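Local coordinates for protein putative isomerase (Streptomyces coelicolor A3, PDB 2OQH) that probably acts as a sugar-acid dehydratase or isomerase of the enolase superfamily, perhaps converting D-glucarate to 5-dehydro-4-deoxy-D-glucarate, at residues Val128-Leu133 against Met326-Ala331; Ala132-Ala137 against Asp165-Lys170; Gly293-Ser298 against Arg321-Met326; Leu302-Ala307 against Asp332-Pro337. All coordinates share one frame; numbering follows the deposited sequence.

Interaction 1: Val128-Leu133 against Met326-Ala331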
loop_
_atom_site.group_PDB
_atom_site.type_symbol
_atom_site.label_atom_id
_atom_site.label_comp_id
_atom_site.label_asym_id
_atom_site.label_seq_id
_atom_site.Cartn_x
_atom_site.Cartn_y
_atom_site.Cartn_z
ATOM N N VAL A 128 10.149 -0.371 10.064
ATOM C CA VAL A 128 9.776 -0.216 8.665
ATOM C C VAL A 128 9.811 1.223 8.169
ATOM O O VAL A 128 8.907 2.004 8.459
ATOM C CB VAL A 128 8.353 -0.742 8.414
ATOM C CG1 VAL A 128 7.990 -0.570 6.951
ATOM C CG2 VAL A 128 8.264 -2.193 8.828
ATOM N N PRO A 129 10.846 1.582 7.395
ATOM C CA PRO A 129 10.985 2.937 6.853
ATOM C C PRO A 129 9.841 3.283 5.894
ATOM O O PRO A 129 9.347 2.415 5.163
ATOM C CB PRO A 129 12.328 2.882 6.129
ATOM C CG PRO A 129 13.071 1.791 6.833
ATOM C CD PRO A 129 12.007 0.754 7.028
ATOM N N ILE A 130 9.411 4.541 5.899
ATOM C CA ILE A 130 8.346 4.955 4.993
ATOM C C ILE A 130 8.805 6.107 4.110
ATOM O O ILE A 130 9.847 6.705 4.352
ATOM C CB ILE A 130 7.053 5.351 5.748
ATOM C CG1 ILE A 130 7.303 6.560 6.650
ATOM C CG2 ILE A 130 6.562 4.164 6.558
ATOM C CD1 ILE A 130 6.045 7.112 7.264
ATOM N N THR A 131 8.011 6.401 3.090
ATOM C CA THR A 131 8.323 7.437 2.113
ATOM C C THR A 131 7.485 8.704 2.247
ATOM O O THR A 131 6.309 8.654 2.609
ATOM C CB THR A 131 8.107 6.884 0.697
ATOM O OG1 THR A 131 8.783 5.626 0.580
ATOM C CG2 THR A 131 8.630 7.856 -0.352
ATOM N N ALA A 132 8.100 9.840 1.931
ATOM C CA ALA A 132 7.421 11.127 1.985
ATOM C C ALA A 132 6.941 11.491 0.585
ATOM O O ALA A 132 7.731 11.511 -0.355
ATOM C CB ALA A 132 8.380 12.200 2.498
ATOM N N LEU A 133 5.651 11.775 0.441
ATOM C CA LEU A 133 5.111 12.142 -0.863
ATOM C C LEU A 133 5.012 13.646 -1.032
ATOM O O LEU A 133 4.495 14.343 -0.155
ATOM C CB LEU A 133 3.709 11.552 -1.065
ATOM C CG LEU A 133 2.965 12.061 -2.317
ATOM C CD1 LEU A 133 3.615 11.510 -3.588
ATOM C CD2 LEU A 133 1.506 11.641 -2.257
HETATM N N MSE A 326 0.769 6.542 3.607
HETATM C CA MSE A 326 0.175 7.833 3.897
HETATM C C MSE A 326 -0.262 7.847 5.352
HETATM O O MSE A 326 -1.079 8.674 5.751
HETATM C CB MSE A 326 -1.023 8.111 2.980
HETATM C CG MSE A 326 -0.646 8.468 1.540
HETATM SE SE MSE A 326 1.094 9.355 1.386
HETATM C CE MSE A 326 2.054 7.882 0.571
ATOM N N TYR A 327 0.306 6.934 6.140
ATOM C CA TYR A 327 -0.029 6.829 7.557
ATOM C C TYR A 327 0.388 8.058 8.364
ATOM O O TYR A 327 -0.173 8.312 9.433
ATOM C CB TYR A 327 0.607 5.581 8.182
ATOM C CG TYR A 327 0.188 5.359 9.628
ATOM C CD1 TYR A 327 -1.132 5.043 9.949
ATOM C CD2 TYR A 327 1.098 5.511 10.674
ATOM C CE1 TYR A 327 -1.542 4.887 11.284
ATOM C CE2 TYR A 327 0.700 5.358 12.020
ATOM C CZ TYR A 327 -0.626 5.046 12.312
ATOM O OH TYR A 327 -1.044 4.904 13.623
ATOM N N TYR A 328 1.367 8.817 7.881
ATOM C CA TYR A 328 1.785 9.995 8.631
ATOM C C TYR A 328 0.759 11.115 8.549
ATOM O O TYR A 328 0.915 12.154 9.187
ATOM C CB TYR A 328 3.165 10.491 8.174
ATOM C CG TYR A 328 3.284 10.896 6.720
ATOM C CD1 TYR A 328 2.756 12.101 6.253
ATOM C CD2 TYR A 328 3.951 10.078 5.812
ATOM C CE1 TYR A 328 2.893 12.480 4.908
ATOM C CE2 TYR A 328 4.096 10.443 4.470
ATOM C CZ TYR A 328 3.570 11.641 4.022
ATOM O OH TYR A 328 3.747 11.998 2.699
ATOM N N LEU A 329 -0.298 10.891 7.776
ATOM C CA LEU A 329 -1.376 11.866 7.612
ATOM C C LEU A 329 -2.551 11.547 8.522
ATOM O O LEU A 329 -3.586 12.214 8.470
ATOM C CB LEU A 329 -1.889 11.861 6.173
ATOM C CG LEU A 329 -0.933 12.270 5.061
ATOM C CD1 LEU A 329 -1.639 12.092 3.720
ATOM C CD2 LEU A 329 -0.493 13.706 5.263
ATOM N N HIS A 330 -2.400 10.525 9.349
ATOM C CA HIS A 330 -3.481 10.114 10.227
ATOM C C HIS A 330 -3.672 11.031 11.424
ATOM O O HIS A 330 -2.709 11.578 11.976
ATOM C CB HIS A 330 -3.250 8.680 10.723
ATOM C CG HIS A 330 -2.487 8.596 12.008
ATOM N ND1 HIS A 330 -3.086 8.737 13.242
ATOM C CD2 HIS A 330 -1.169 8.401 12.252
ATOM C CE1 HIS A 330 -2.173 8.630 14.190
ATOM N NE2 HIS A 330 -1.001 8.425 13.617
ATOM N N ALA A 331 -4.936 11.207 11.792
ATOM C CA ALA A 331 -5.305 11.998 12.950
ATOM C C ALA A 331 -5.933 10.958 13.871
ATOM O O ALA A 331 -5.261 10.007 14.280
ATOM C CB ALA A 331 -6.317 13.075 12.569
#
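Strand 127-134 meets a short 3-10 turn around Tyr-328 with the backbones well apart, the nearest alpha carbons, those of Leu-133 and Met-326, lying 8.1 Å from each other, so side chains must span the gap. The strand belongs to the barrel sheet of this enolase-superfamily fold, and the turn lies in the loop that follows strand 323-324. Tyr-328 does most of the bridging. Its CG sits between the backbone N and the carbonyl carbon (chi1 60°), the crowded position, and its ring comes to the strand edge-on. At the tip, Leu-133 N donates to Tyr-328 OH at 3.0 Å in a nearly straight bond, 169° at the hydrogen. Along the same edge, Thr-131 O lies in the ring plane, 3.4 Å from Tyr-328 CE2, and Ile-130 CD1 reaches Tyr-328 CD2 at 3.9 Å. Phe-164 makes an edge-to-face contact with the Tyr-328 ring. An alanine in place of Tyr-328 would remove the hydroxyl and ring, and would probably leave Leu-133 N without this acceptor and loosen the turn's hold on the strand. Met-326, a selenomethionine whose chain bends at chi2 and chi3, sets its SE 4.2 Å from Leu-133 CB.

Interaction 2: Ala132-Ala137 against Asp165-Lys170; sequences ALITRA and DAVKLK
Leu-133 and Lys-168 stand side by side on one face of the sheet and point the same way, each with CG anti to its backbone N (chi1 171° in both). Leu-133 CD1 leans across the strand pair to lie 3.2 Å from Lys-168 O and 3.7 Å from Lys-168 NZ; the lysine chain is extended as far as CE and bends only at chi4, where the amine turns and makes a long, weak ion pair with Asp-197. On the other face Ile-134 and Val-167 cross obliquely, with Ile-134 CD1 3.9 Å from Val-167 CG1. The crowded chi1 of Ile-134 (57°) also sets its CG1 3.9 Å from Leu-169 CD1. Helix 147-162 covers this face, touching Ala-132, Val-167 and Leu-169. Further along, Thr-135 CG2 lies beside the aliphatic chain of Lys-170. The backbones hold this register through four alternating bonds: Ala-132 N to Ala-166 O, Lys-168 N to Ala-132 O, Ile-134 N to Lys-168 O and Lys-170 N to Ile-134 O. The last three run nearly along the C=O axis, whereas Ala-132 N stands above the carbonyl plane of Ala-166. Past the strand, two waters join Lys-170 O to Arg-136 N and NE, and the guanidinium forms salt bridges with Asp-174 and Asp-178. Strand 127-134, helix 147-162 and strand 166-170 thus form a beta-alpha-beta crossover, the repeating element of a TIM barrel.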
loop_
_atom_site.group_PDB
_atom_site.type_symbol
_atom_site.label_atom_id
_atom_site.label_comp_id
_atom_site.label_asym_id
_atom_site.label_seq_id
_atom_site.Cartn_x
_atom_site.Cartn_y
_atom_site.Cartn_z
ATOM N N ALA A 132 8.100 9.840 1.931
ATOM C CA ALA A 132 7.421 11.127 1.985
ATOM C C ALA A 132 6.941 11.491 0.585
ATOM O O ALA A 132 7.731 11.511 -0.355
ATOM C CB ALA A 132 8.380 12.200 2.498
ATOM N N LEU A 133 5.651 11.775 0.441
ATOM C CA LEU A 133 5.111 12.142 -0.863
ATOM C C LEU A 133 5.012 13.646 -1.032
ATOM O O LEU A 133 4.495 14.343 -0.155
ATOM C CB LEU A 133 3.709 11.552 -1.065
ATOM C CG LEU A 133 2.965 12.061 -2.317
ATOM C CD1 LEU A 133 3.615 11.510 -3.588
ATOM C CD2 LEU A 133 1.506 11.641 -2.257
ATOM N N ILE A 134 5.508 14.156 -2.152
ATOM C CA ILE A 134 5.392 15.583 -2.413
ATOM C C ILE A 134 4.638 15.778 -3.723
ATOM O O ILE A 134 4.899 15.089 -4.713
ATOM C CB ILE A 134 6.766 16.289 -2.507
ATOM C CG1 ILE A 134 7.623 15.647 -3.594
ATOM C CG2 ILE A 134 7.474 16.235 -1.170
ATOM C CD1 ILE A 134 8.937 16.394 -3.830
ATOM N N THR A 135 3.686 16.705 -3.721
ATOM C CA THR A 135 2.903 16.988 -4.919
ATOM C C THR A 135 3.003 18.481 -5.190
ATOM O O THR A 135 3.413 19.249 -4.317
ATOM C CB THR A 135 1.412 16.638 -4.729
ATOM O OG1 THR A 135 0.783 17.665 -3.955
ATOM C CG2 THR A 135 1.256 15.311 -4.002
ATOM N N ARG A 136 2.632 18.896 -6.397
ATOM C CA ARG A 136 2.687 20.311 -6.741
ATOM C C ARG A 136 1.749 21.094 -5.829
ATOM O O ARG A 136 1.905 22.307 -5.649
ATOM C CB ARG A 136 2.293 20.521 -8.202
ATOM C CG ARG A 136 3.269 19.885 -9.171
ATOM C CD ARG A 136 2.975 20.274 -10.605
ATOM N NE ARG A 136 3.982 19.722 -11.506
ATOM C CZ ARG A 136 4.188 20.144 -12.748
ATOM N NH1 ARG A 136 3.453 21.129 -13.246
ATOM N NH2 ARG A 136 5.130 19.583 -13.490
ATOM N N ALA A 137 0.784 20.395 -5.244
ATOM C CA ALA A 137 -0.170 21.031 -4.348
ATOM C C ALA A 137 0.521 21.557 -3.101
ATOM O O ALA A 137 -0.121 22.195 -2.267
ATOM C CB ALA A 137 -1.264 20.046 -3.953
ATOM N N ASP A 165 13.724 8.447 4.578
ATOM C CA ASP A 165 14.883 7.981 3.817
ATOM C C ASP A 165 14.603 8.085 2.321
ATOM O O ASP A 165 15.519 8.008 1.495
ATOM C CB ASP A 165 15.200 6.519 4.122
ATOM C CG ASP A 165 15.317 6.233 5.597
ATOM O OD1 ASP A 165 15.861 7.079 6.344
ATOM O OD2 ASP A 165 14.880 5.135 6.003
ATOM N N ALA A 166 13.335 8.245 1.973
ATOM C CA ALA A 166 12.953 8.327 0.572
ATOM C C ALA A 166 11.902 9.386 0.317
ATOM O O ALA A 166 11.086 9.690 1.188
ATOM C CB ALA A 166 12.440 6.972 0.102
ATOM N N VAL A 167 11.933 9.944 -0.891
ATOM C CA VAL A 167 10.979 10.964 -1.301
ATOM C C VAL A 167 10.373 10.566 -2.639
ATOM O O VAL A 167 11.068 10.059 -3.514
ATOM C CB VAL A 167 11.651 12.347 -1.471
ATOM C CG1 VAL A 167 10.643 13.339 -2.039
ATOM C CG2 VAL A 167 12.181 12.842 -0.131
ATOM N N LYS A 168 9.082 10.805 -2.798
ATOM C CA LYS A 168 8.411 10.459 -4.037
ATOM C C LYS A 168 7.581 11.620 -4.567
ATOM O O LYS A 168 6.761 12.191 -3.849
ATOM C CB LYS A 168 7.531 9.229 -3.801
ATOM C CG LYS A 168 6.606 8.854 -4.938
ATOM C CD LYS A 168 5.931 7.530 -4.598
ATOM C CE LYS A 168 4.755 7.239 -5.487
ATOM N NZ LYS A 168 3.631 8.155 -5.196
ATOM N N LEU A 169 7.811 11.977 -5.826
ATOM C CA LEU A 169 7.077 13.065 -6.460
ATOM C C LEU A 169 5.904 12.553 -7.290
ATOM O O LEU A 169 6.053 11.630 -8.092
ATOM C CB LEU A 169 8.001 13.879 -7.372
ATOM C CG LEU A 169 7.307 14.924 -8.257
ATOM C CD1 LEU A 169 6.729 16.049 -7.397
ATOM C CD2 LEU A 169 8.302 15.482 -9.253
ATOM N N LYS A 170 4.739 13.155 -7.098
ATOM C CA LYS A 170 3.562 12.775 -7.867
ATOM C C LYS A 170 3.685 13.497 -9.203
ATOM O O LYS A 170 3.523 14.713 -9.279
ATOM C CB LYS A 170 2.287 13.212 -7.143
ATOM C CG LYS A 170 0.999 12.846 -7.863
ATOM C CD LYS A 170 -0.221 13.254 -7.045
ATOM C CE LYS A 170 -1.520 12.780 -7.699
ATOM N NZ LYS A 170 -1.744 13.407 -9.039
HETATM O O HOH W 1 4.876 17.188 -10.577
HETATM O O HOH W 2 1.878 16.830 -8.078
#

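Interaction 3: Gly293-Ser298 against Arg321-Met326; sequences GMNLHS and RAIDSM
Chi1 of -158° puts CG of Asn-295 anti to its backbone N and carries the amide across the gap to the chain at 321-326. Asn-295 ND2 donates to Ala-322 O at 3.0 Å; the acceptor lies close to the amide plane, but the donor stands 41° above the carbonyl plane of Ala-322. Tyr-221 OH is a second partner of this ND2. Asn-295 OD1 meets Ile-323 CG2 at 3.3 Å, the two side chains crossing at about a right angle, and lies 2.8 Å from a water that accepts from Arg-321 N and may donate to Asn-295 OD1, though Met-294 O competes for its protons. Arg-321, extended from CG to NE, runs past Met-294 O, with CD 3.3 Å from that oxygen. Its NE and Met-294 N both donate to another water, while NH1 forms a salt bridge with Glu-220. At Gly-293, whose CA is 3.9 Å from Arg-321 NH2, a beta carbon would collide with that nitrogen. The two chains run nearly the same way, their end-to-end directions 11° apart, as expected for consecutive barrel strands linked through helix 303-315. Direct backbone pairing is sparse: Asp-324 N donates to Leu-296 O at 3.2 Å, in the carbonyl plane, and strand 323-324 is itself weakly bonded. Water takes over beyond it, donating to Asp-324 O and more weakly to His-297 O. Ser-298 OG, anti to its backbone N, accepts a weak bond from Met-326 N. Its stronger partner is Glu-301 OE1, and a further water donates to the same hydroxyl oxygen.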
loop_
_atom_site.group_PDB
_atom_site.type_symbol
_atom_site.label_atom_id
_atom_site.label_comp_id
_atom_site.label_asym_id
_atom_site.label_seq_id
_atom_site.Cartn_x
_atom_site.Cartn_y
_atom_site.Cartn_z
ATOM N N GLY A 293 12.706 -6.207 -7.691
ATOM C CA GLY A 293 12.683 -5.532 -6.415
ATOM C C GLY A 293 11.211 -5.531 -6.033
ATOM O O GLY A 293 10.357 -5.843 -6.870
HETATM N N MSE A 294 10.899 -5.209 -4.784
HETATM C CA MSE A 294 9.509 -5.155 -4.338
HETATM C C MSE A 294 9.366 -4.120 -3.234
HETATM O O MSE A 294 10.298 -3.869 -2.480
HETATM C CB MSE A 294 9.033 -6.513 -3.797
HETATM C CG MSE A 294 7.576 -6.498 -3.310
HETATM SE SE MSE A 294 6.953 -8.143 -2.464
HETATM C CE MSE A 294 5.049 -7.795 -2.545
ATOM N N ASN A 295 8.189 -3.518 -3.153
ATOM C CA ASN A 295 7.907 -2.526 -2.125
ATOM C C ASN A 295 6.400 -2.596 -1.941
ATOM O O ASN A 295 5.733 -3.349 -2.647
ATOM C CB ASN A 295 8.332 -1.137 -2.612
ATOM C CG ASN A 295 8.576 -0.159 -1.471
ATOM O OD1 ASN A 295 8.603 -0.539 -0.294
ATOM N ND2 ASN A 295 8.773 1.111 -1.820
ATOM N N LEU A 296 5.854 -1.844 -0.993
ATOM C CA LEU A 296 4.414 -1.852 -0.812
ATOM C C LEU A 296 3.818 -0.520 -1.224
ATOM O O LEU A 296 4.398 0.542 -0.987
ATOM C CB LEU A 296 4.033 -2.166 0.636
ATOM C CG LEU A 296 4.288 -3.593 1.135
ATOM C CD1 LEU A 296 3.689 -3.746 2.523
ATOM C CD2 LEU A 296 3.679 -4.614 0.172
ATOM N N HIS A 297 2.660 -0.591 -1.865
ATOM C CA HIS A 297 1.938 0.585 -2.318
ATOM C C HIS A 297 0.892 0.924 -1.264
ATOM O O HIS A 297 0.340 0.031 -0.628
ATOM C CB HIS A 297 1.260 0.284 -3.655
ATOM C CG HIS A 297 0.275 1.323 -4.089
ATOM N ND1 HIS A 297 -1.080 1.208 -3.863
ATOM C CD2 HIS A 297 0.447 2.491 -4.750
ATOM C CE1 HIS A 297 -1.700 2.258 -4.372
ATOM N NE2 HIS A 297 -0.794 3.051 -4.916
ATOM N N SER A 298 0.619 2.210 -1.078
ATOM C CA SER A 298 -0.376 2.617 -0.090
ATOM C C SER A 298 -1.614 3.232 -0.726
ATOM O O SER A 298 -1.515 4.133 -1.562
ATOM C CB SER A 298 0.220 3.618 0.896
ATOM O OG SER A 298 -0.806 4.160 1.701
ATOM N N ARG A 321 12.916 -1.969 1.301
ATOM C CA ARG A 321 12.896 -0.561 0.919
ATOM C C ARG A 321 11.965 0.255 1.799
ATOM O O ARG A 321 11.180 -0.298 2.566
ATOM C CB ARG A 321 12.430 -0.434 -0.533
ATOM C CG ARG A 321 13.309 -1.160 -1.541
ATOM C CD ARG A 321 12.515 -1.503 -2.796
ATOM N NE ARG A 321 13.328 -2.181 -3.809
ATOM C CZ ARG A 321 13.922 -1.573 -4.831
ATOM N NH1 ARG A 321 13.800 -0.259 -4.986
ATOM N NH2 ARG A 321 14.632 -2.281 -5.705
ATOM N N ALA A 322 12.060 1.576 1.692
ATOM C CA ALA A 322 11.170 2.437 2.454
ATOM C C ALA A 322 9.846 2.328 1.709
ATOM O O ALA A 322 9.763 2.712 0.550
ATOM C CB ALA A 322 11.669 3.873 2.436
ATOM N N ILE A 323 8.819 1.799 2.365
ATOM C CA ILE A 323 7.519 1.626 1.717
ATOM C C ILE A 323 6.743 2.921 1.568
ATOM O O ILE A 323 7.063 3.921 2.208
ATOM C CB ILE A 323 6.612 0.652 2.507
ATOM C CG1 ILE A 323 6.224 1.285 3.846
ATOM C CG2 ILE A 323 7.329 -0.678 2.726
ATOM C CD1 ILE A 323 5.170 0.500 4.633
ATOM N N ASP A 324 5.730 2.891 0.704
ATOM C CA ASP A 324 4.853 4.037 0.500
ATOM C C ASP A 324 3.841 3.933 1.623
ATOM O O ASP A 324 3.328 2.852 1.902
ATOM C CB ASP A 324 4.118 3.954 -0.842
ATOM C CG ASP A 324 4.949 4.473 -2.002
ATOM O OD1 ASP A 324 6.035 5.042 -1.755
ATOM O OD2 ASP A 324 4.504 4.325 -3.164
ATOM N N SER A 325 3.559 5.042 2.287
ATOM C CA SER A 325 2.601 5.006 3.378
ATOM C C SER A 325 2.085 6.387 3.674
ATOM O O SER A 325 2.858 7.300 3.947
ATOM C CB SER A 325 3.238 4.426 4.643
ATOM O OG SER A 325 2.348 4.533 5.749
HETATM N N MSE A 326 0.769 6.542 3.607
HETATM C CA MSE A 326 0.175 7.833 3.897
HETATM C C MSE A 326 -0.262 7.847 5.352
HETATM O O MSE A 326 -1.079 8.674 5.751
HETATM C CB MSE A 326 -1.023 8.111 2.980
HETATM C CG MSE A 326 -0.646 8.468 1.540
HETATM SE SE MSE A 326 1.094 9.355 1.386
HETATM C CE MSE A 326 2.054 7.882 0.571
HETATM O O HOH W 3 13.059 -4.857 -3.044
HETATM O O HOH W 4 10.265 -2.674 0.519
HETATM O O HOH W 5 2.075 0.468 1.925
HETATM O O HOH W 6 -1.196 4.687 4.518
#

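Interaction 4: Leu302-Ala307 against Asp332-Pro337; sequences LGIATA and DDIIEP
Asp-333 OD2 accepts from Gly-303 N on its syn lone pair, at 2.7 Å and 151° at the hydrogen. Leu-302 CB approaches the same carboxylate oxygen to 3.4 Å. Beside this polar contact, Ile-335 lays its CD1 against the glycine backbone, 3.4 Å from Gly-303 C; a beta carbon on Gly-303 would clash with both Ile-335 CD1 and Asp-333 OD2. Ile-335 CG2 then meets Ile-304 CG1 at 3.5 Å, a close fit for two carbons, and Ile-334 CD1 touches Ile-304 CD1 obliquely. The bond falls at the N terminus of helix 303-315, a barrel helix for which Leu-302 is the N-cap residue, so a carboxylate from the loop at 332-337 meets the helix's first turn, where the dipole would probably favour its negative charge. Its other oxygen fixes the rotation: Asp-333 OD1 uses its anti lone pair for Ile-334 N, at 2.7 Å, and accepts from a water that also binds Ile-304 N. Replacing Asp-333 with an alanine would remove both oxygens and would probably leave the helix start and the backbone at Ile-334 less firmly held. Further out, Glu-49 binds Leu-302 N and Ala-305 N, and Asp-332 forms a salt bridge with Lys-361 and a hydrogen bond with Tyr-365.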
loop_
_atom_site.group_PDB
_atom_site.type_symbol
_atom_site.label_atom_id
_atom_site.label_comp_id
_atom_site.label_asym_id
_atom_site.label_seq_id
_atom_site.Cartn_x
_atom_site.Cartn_y
_atom_site.Cartn_z
ATOM N N LEU A 302 -5.159 3.077 7.171
ATOM C CA LEU A 302 -5.098 3.711 8.486
ATOM C C LEU A 302 -4.431 2.691 9.418
ATOM O O LEU A 302 -3.700 1.813 8.955
ATOM C CB LEU A 302 -6.499 4.092 8.986
ATOM C CG LEU A 302 -7.218 5.177 8.163
ATOM C CD1 LEU A 302 -8.628 5.370 8.703
ATOM C CD2 LEU A 302 -6.437 6.493 8.203
ATOM N N GLY A 303 -4.685 2.792 10.717
ATOM C CA GLY A 303 -4.059 1.895 11.675
ATOM C C GLY A 303 -4.167 0.388 11.498
ATOM O O GLY A 303 -3.157 -0.322 11.513
ATOM N N ILE A 304 -5.384 -0.119 11.360
ATOM C CA ILE A 304 -5.561 -1.558 11.200
ATOM C C ILE A 304 -4.877 -2.056 9.921
ATOM O O ILE A 304 -4.085 -2.996 9.961
ATOM C CB ILE A 304 -7.058 -1.928 11.174
ATOM C CG1 ILE A 304 -7.715 -1.505 12.495
ATOM C CG2 ILE A 304 -7.227 -3.435 10.971
ATOM C CD1 ILE A 304 -9.224 -1.710 12.524
ATOM N N ALA A 305 -5.168 -1.404 8.800
ATOM C CA ALA A 305 -4.582 -1.786 7.518
ATOM C C ALA A 305 -3.058 -1.697 7.552
ATOM O O ALA A 305 -2.364 -2.624 7.114
ATOM C CB ALA A 305 -5.138 -0.905 6.410
ATOM N N THR A 306 -2.539 -0.588 8.071
ATOM C CA THR A 306 -1.100 -0.401 8.164
ATOM C C THR A 306 -0.473 -1.498 9.022
ATOM O O THR A 306 0.623 -1.972 8.733
ATOM C CB THR A 306 -0.743 0.970 8.778
ATOM O OG1 THR A 306 -1.208 2.014 7.917
ATOM C CG2 THR A 306 0.762 1.102 8.951
ATOM N N ALA A 307 -1.175 -1.899 10.078
ATOM C CA ALA A 307 -0.689 -2.948 10.969
ATOM C C ALA A 307 -0.495 -4.258 10.194
ATOM O O ALA A 307 0.498 -4.962 10.382
ATOM C CB ALA A 307 -1.677 -3.153 12.120
ATOM N N ASP A 332 -7.218 11.104 14.167
ATOM C CA ASP A 332 -7.903 10.161 15.041
ATOM C C ASP A 332 -8.177 8.859 14.279
ATOM O O ASP A 332 -8.440 8.880 13.075
ATOM C CB ASP A 332 -9.206 10.793 15.550
ATOM C CG ASP A 332 -9.761 10.083 16.772
ATOM O OD1 ASP A 332 -8.959 9.539 17.558
ATOM O OD2 ASP A 332 -10.998 10.077 16.952
ATOM N N ASP A 333 -8.106 7.731 14.980
ATOM C CA ASP A 333 -8.321 6.421 14.364
ATOM C C ASP A 333 -9.110 5.560 15.339
ATOM O O ASP A 333 -9.239 5.911 16.516
ATOM C CB ASP A 333 -6.967 5.755 14.078
ATOM C CG ASP A 333 -7.030 4.749 12.937
ATOM O OD1 ASP A 333 -8.128 4.206 12.672
ATOM O OD2 ASP A 333 -5.971 4.493 12.314
ATOM N N ILE A 334 -9.637 4.432 14.870
ATOM C CA ILE A 334 -10.396 3.578 15.765
ATOM C C ILE A 334 -9.512 2.636 16.564
ATOM O O ILE A 334 -10.001 1.748 17.250
ATOM C CB ILE A 334 -11.480 2.787 15.016
ATOM C CG1 ILE A 334 -10.868 1.917 13.923
ATOM C CG2 ILE A 334 -12.471 3.756 14.395
ATOM C CD1 ILE A 334 -11.911 1.168 13.132
ATOM N N ILE A 335 -8.203 2.828 16.478
ATOM C CA ILE A 335 -7.283 2.010 17.259
ATOM C C ILE A 335 -6.215 2.927 17.825
ATOM O O ILE A 335 -6.179 4.118 17.516
ATOM C CB ILE A 335 -6.590 0.894 16.418
ATOM C CG1 ILE A 335 -5.498 1.491 15.527
ATOM C CG2 ILE A 335 -7.619 0.180 15.561
ATOM C CD1 ILE A 335 -4.570 0.451 14.920
ATOM N N GLU A 336 -5.352 2.373 18.666
ATOM C CA GLU A 336 -4.279 3.158 19.252
ATOM C C GLU A 336 -3.235 3.459 18.179
ATOM O O GLU A 336 -2.899 2.594 17.367
ATOM C CB GLU A 336 -3.647 2.381 20.405
ATOM C CG GLU A 336 -4.561 2.259 21.608
ATOM C CD GLU A 336 -4.577 3.535 22.439
ATOM O OE1 GLU A 336 -3.578 3.787 23.156
ATOM O OE2 GLU A 336 -5.576 4.291 22.363
ATOM N N PRO A 337 -2.703 4.692 18.162
ATOM C CA PRO A 337 -1.693 5.061 17.163
ATOM C C PRO A 337 -0.493 4.105 17.102
ATOM O O PRO A 337 -0.010 3.615 18.128
ATOM C CB PRO A 337 -1.274 6.468 17.593
ATOM C CG PRO A 337 -2.518 7.009 18.240
ATOM C CD PRO A 337 -2.992 5.827 19.058
HETATM O O HOH W 7 -7.894 1.698 11.480
#

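From the N terminus, strand 127-134 opens both interaction 1 and interaction 2, which share Ala-132 and Leu-133. Interaction 2 closes first, after one helix, joining neighbouring barrel strands. Interaction 1 closes far later, at 326-331, and its long loop encloses interaction 3, with which it shares Met-326. Interaction 3 joins the strands before and after helix 303-315. Interaction 4 starts on that helix and ends beyond Ala-331, so it crosses both interaction 1 and interaction 3. Strand 323-324 lies beside 127-134, with Pro-129 O close to Ile-323 N, bringing the last and first strands of the barrel together. Tyr-327 packs on Thr-306, linking interactions 1 and 4; interactions 2 and 4 do not touch.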